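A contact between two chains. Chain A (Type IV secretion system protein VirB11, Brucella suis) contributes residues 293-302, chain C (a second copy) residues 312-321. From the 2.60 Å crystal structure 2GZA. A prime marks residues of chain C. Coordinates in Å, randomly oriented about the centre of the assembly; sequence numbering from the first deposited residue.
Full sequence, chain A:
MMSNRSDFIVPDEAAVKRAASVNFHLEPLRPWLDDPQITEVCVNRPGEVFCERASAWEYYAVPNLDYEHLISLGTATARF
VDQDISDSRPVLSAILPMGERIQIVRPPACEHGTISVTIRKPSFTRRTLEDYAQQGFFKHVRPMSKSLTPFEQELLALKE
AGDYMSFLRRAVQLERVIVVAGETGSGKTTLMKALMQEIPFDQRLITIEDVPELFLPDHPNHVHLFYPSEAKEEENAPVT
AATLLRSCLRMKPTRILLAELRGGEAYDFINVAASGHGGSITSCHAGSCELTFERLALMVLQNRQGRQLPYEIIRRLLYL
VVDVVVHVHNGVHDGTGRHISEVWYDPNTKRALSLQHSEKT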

# COMPACT_ATOMS: atom_id res chain seq x y z
N PHE A 293 -4.05 -23.62 9.35
CA PHE A 293 -2.97 -22.65 9.17
C PHE A 293 -3.23 -21.74 7.98
O PHE A 293 -2.91 -20.55 8.01
CB PHE A 293 -1.62 -23.36 9.05
CG PHE A 293 -1.11 -23.92 10.34
CD1 PHE A 293 -0.58 -23.09 11.31
CD2 PHE A 293 -1.19 -25.28 10.60
CE1 PHE A 293 -0.11 -23.61 12.52
CE2 PHE A 293 -0.72 -25.81 11.81
CZ PHE A 293 -0.18 -24.97 12.77
N GLU A 294 -3.82 -22.32 6.94
CA GLU A 294 -4.21 -21.59 5.75
C GLU A 294 -5.20 -20.47 6.08
O GLU A 294 -5.02 -19.33 5.67
CB GLU A 294 -4.84 -22.55 4.76
CG GLU A 294 -4.61 -22.16 3.33
CD GLU A 294 -3.20 -22.46 2.90
OE1 GLU A 294 -2.55 -21.55 2.36
OE2 GLU A 294 -2.74 -23.61 3.10
N ARG A 295 -6.24 -20.82 6.84
CA ARG A 295 -7.28 -19.86 7.21
C ARG A 295 -6.82 -18.86 8.26
O ARG A 295 -7.28 -17.73 8.26
CB ARG A 295 -8.55 -20.57 7.70
CG ARG A 295 -9.37 -21.21 6.60
CD ARG A 295 -10.85 -21.35 6.97
NE ARG A 295 -11.56 -20.08 6.90
CZ ARG A 295 -12.19 -19.52 7.92
NH1 ARG A 295 -12.24 -20.11 9.11
NH2 ARG A 295 -12.80 -18.35 7.75
N LEU A 296 -5.93 -19.28 9.15
CA LEU A 296 -5.40 -18.37 10.16
C LEU A 296 -4.55 -17.28 9.52
O LEU A 296 -4.58 -16.13 9.96
CB LEU A 296 -4.63 -19.12 11.25
CG LEU A 296 -5.41 -20.07 12.17
CD1 LEU A 296 -4.47 -20.83 13.08
CD2 LEU A 296 -6.48 -19.35 12.97
N ALA A 297 -3.80 -17.65 8.47
CA ALA A 297 -2.99 -16.70 7.73
C ALA A 297 -3.87 -15.62 7.10
O ALA A 297 -3.53 -14.43 7.13
CB ALA A 297 -2.17 -17.41 6.68
N LEU A 298 -5.01 -16.04 6.56
CA LEU A 298 -5.96 -15.13 5.92
C LEU A 298 -6.54 -14.15 6.92
O LEU A 298 -6.77 -12.98 6.60
CB LEU A 298 -7.10 -15.92 5.27
CG LEU A 298 -7.02 -16.29 3.79
CD1 LEU A 298 -5.58 -16.49 3.30
CD2 LEU A 298 -7.86 -17.52 3.53
N MET A 299 -6.77 -14.63 8.14
CA MET A 299 -7.22 -13.79 9.24
C MET A 299 -6.17 -12.76 9.68
O MET A 299 -6.52 -11.63 10.00
CB MET A 299 -7.66 -14.64 10.43
CG MET A 299 -8.92 -15.44 10.19
SD MET A 299 -9.17 -16.71 11.44
CE MET A 299 -10.49 -17.67 10.72
N VAL A 300 -4.90 -13.15 9.68
CA VAL A 300 -3.80 -12.23 10.00
C VAL A 300 -3.76 -11.08 8.99
O VAL A 300 -3.58 -9.93 9.37
CB VAL A 300 -2.44 -12.95 10.07
CG1 VAL A 300 -1.28 -11.96 10.23
CG2 VAL A 300 -2.45 -13.95 11.22
N LEU A 301 -3.98 -11.39 7.72
CA LEU A 301 -4.01 -10.38 6.66
C LEU A 301 -5.16 -9.36 6.79
O LEU A 301 -5.19 -8.36 6.07
CB LEU A 301 -4.06 -11.06 5.29
CG LEU A 301 -2.77 -11.79 4.91
CD1 LEU A 301 -3.00 -12.80 3.81
CD2 LEU A 301 -1.68 -10.79 4.52
N GLN A 302 -6.09 -9.63 7.70
CA GLN A 302 -7.18 -8.70 8.00
C GLN A 302 -6.75 -7.63 8.99
O GLN A 302 -7.46 -6.64 9.17
CB GLN A 302 -8.40 -9.42 8.58
CG GLN A 302 -8.87 -10.64 7.82
CD GLN A 302 -9.77 -10.31 6.67
OE1 GLN A 302 -9.55 -9.33 5.97
NE2 GLN A 302 -10.80 -11.13 6.46
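Chain C, residues 312-321: EIIRRLLYLV

The chain C stretch is helical from Glu312′ to Val321′, continuing a helix that begins earlier in the chain, and it lies against the chain A helix that begins earlier in the chain and includes Phe293 to Val300. The two run nearly antiparallel: their N-to-C directions differ by 153°, with a signed crossing angle of -153°. Their axes come no closer than 12.1 Å, too far for the backbones to touch, so side chains span the gap. The register follows from the opposed directions. The CA of Glu294 lies 8.4 Å from the CA of Leu317′, and one turn further along chain A the CA of Leu298 lies 8.7 Å from the CA of Ile313′, one turn back along chain C. This spacing of four residues on each helix brings successive turns face to face.

The polar part of the contact is a salt bridge between Glu294 and Arg316′, both of which direct their CA-to-CB bonds toward the partner. Arg316′ NE donates to Glu294 OE1 at 2.3 Å, a very short distance for a hydrogen bond in a 2.60 Å model, with a favourable N-H...O angle of 161°. A second, weak bond runs from Arg316′ NH2 to the same Glu294 OE1 at 3.0 Å, its angle only 122°. The oxygen therefore sits at the edge of the guanidinium, near its plane, where the N-H groups point. A long, charged arginine can reach across the gap and pair with the buried carboxylate of Glu294, both of whose oxygens also hydrogen-bond elsewhere in the structure.

The apolar part centres on Leu298. Its CA-to-CB bond points sideways, but the end of the side chain comes nearer, placing Leu298 CD1 3.5 Å from Leu317′ CD2 and 3.8 Å from Ile313′ CG2. Leu317′ behaves in the same way, sideways at its base and closer at its tip, so the branched ends of the two leucines meet between the helices. The CA-to-CB bond of Ile313′ points toward chain A, and its CG2 also lies 4.4 Å from Leu301 CD1, a looser contact. Branched apolar side chains suit these buried places, since they leave no polar group unpaired.

Two leucines also touch the glutamate side chain. Leu317′ CD1 is 4.4 Å from Glu294 CG, while Leu320′ CD1 approaches Glu294 CD to 3.1 Å, shorter than a comfortable carbon-carbon contact, so the detail should not be pressed at this resolution. Leucine fills space here without competing for the carboxylate's hydrogen bonds. In all, 274 Å² is buried between the stretches, with Glu294 the residue most covered.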

# COMPACT_ATOMS: atom_id res chain seq x y z
N GLU C 312 -1.23 -13.20 -5.27
CA GLU C 312 -0.65 -14.55 -5.19
C GLU C 312 -1.32 -15.45 -4.14
O GLU C 312 -1.36 -16.66 -4.33
CB GLU C 312 0.86 -14.47 -4.94
N ILE C 313 -1.86 -14.87 -3.07
CA ILE C 313 -2.56 -15.62 -2.03
C ILE C 313 -3.98 -15.99 -2.46
O ILE C 313 -4.46 -17.08 -2.17
CB ILE C 313 -2.52 -14.87 -0.67
CG1 ILE C 313 -1.07 -14.62 -0.23
CG2 ILE C 313 -3.31 -15.61 0.42
CD1 ILE C 313 -0.16 -15.84 -0.31
N ILE C 314 -4.64 -15.07 -3.17
CA ILE C 314 -5.95 -15.33 -3.76
C ILE C 314 -5.85 -16.53 -4.71
O ILE C 314 -6.63 -17.47 -4.63
CB ILE C 314 -6.49 -14.08 -4.50
CG1 ILE C 314 -6.76 -12.95 -3.50
CG2 ILE C 314 -7.75 -14.41 -5.30
CD1 ILE C 314 -7.00 -11.60 -4.10
N ARG C 315 -4.84 -16.49 -5.59
CA ARG C 315 -4.60 -17.56 -6.54
C ARG C 315 -4.24 -18.87 -5.87
O ARG C 315 -4.58 -19.94 -6.37
CB ARG C 315 -3.50 -17.16 -7.53
CG ARG C 315 -3.90 -16.06 -8.54
CD ARG C 315 -5.15 -16.44 -9.36
NE ARG C 315 -4.89 -17.58 -10.23
CZ ARG C 315 -4.55 -17.49 -11.52
NH1 ARG C 315 -4.45 -16.30 -12.11
NH2 ARG C 315 -4.32 -18.59 -12.21
N ARG C 316 -3.57 -18.80 -4.73
CA ARG C 316 -3.27 -19.98 -3.96
C ARG C 316 -4.53 -20.55 -3.29
O ARG C 316 -4.72 -21.77 -3.25
CB ARG C 316 -2.18 -19.69 -2.94
CG ARG C 316 -1.91 -20.81 -1.96
CD ARG C 316 -1.83 -20.19 -0.59
NE ARG C 316 -1.32 -21.06 0.46
CZ ARG C 316 -0.08 -21.49 0.56
NH1 ARG C 316 0.80 -21.18 -0.35
NH2 ARG C 316 0.29 -22.27 1.57
N LEU C 317 -5.39 -19.68 -2.77
CA LEU C 317 -6.65 -20.10 -2.16
C LEU C 317 -7.55 -20.82 -3.16
O LEU C 317 -8.14 -21.84 -2.83
CB LEU C 317 -7.38 -18.92 -1.51
CG LEU C 317 -7.18 -18.77 -0.00
CD1 LEU C 317 -7.46 -20.09 0.75
CD2 LEU C 317 -5.81 -18.29 0.32
N LEU C 318 -7.62 -20.28 -4.37
CA LEU C 318 -8.38 -20.90 -5.45
C LEU C 318 -7.91 -22.33 -5.76
O LEU C 318 -8.72 -23.23 -5.95
CB LEU C 318 -8.32 -20.06 -6.72
CG LEU C 318 -9.40 -19.01 -7.04
CD1 LEU C 318 -10.61 -19.13 -6.12
CD2 LEU C 318 -8.85 -17.62 -6.99
N TYR C 319 -6.59 -22.51 -5.79
CA TYR C 319 -6.01 -23.82 -6.06
C TYR C 319 -6.18 -24.83 -4.93
O TYR C 319 -6.26 -26.03 -5.18
CB TYR C 319 -4.54 -23.72 -6.45
CG TYR C 319 -4.27 -23.07 -7.80
CD1 TYR C 319 -3.21 -22.19 -7.97
CD2 TYR C 319 -5.07 -23.35 -8.91
CE1 TYR C 319 -2.96 -21.59 -9.20
CE2 TYR C 319 -4.83 -22.76 -10.14
CZ TYR C 319 -3.77 -21.88 -10.28
OH TYR C 319 -3.52 -21.29 -11.50
N LEU C 320 -6.24 -24.34 -3.69
CA LEU C 320 -6.45 -25.19 -2.53
C LEU C 320 -7.89 -25.65 -2.42
O LEU C 320 -8.17 -26.71 -1.86
CB LEU C 320 -6.04 -24.45 -1.27
CG LEU C 320 -4.54 -24.30 -1.04
CD1 LEU C 320 -4.28 -23.35 0.10
CD2 LEU C 320 -3.87 -25.64 -0.78
N VAL C 321 -8.80 -24.86 -2.98
CA VAL C 321 -10.23 -25.02 -2.80
C VAL C 321 -10.90 -25.63 -4.03
O VAL C 321 -11.83 -26.43 -3.89
CB VAL C 321 -10.84 -23.65 -2.43
CG1 VAL C 321 -12.28 -23.53 -2.90
CG2 VAL C 321 -10.72 -23.42 -0.94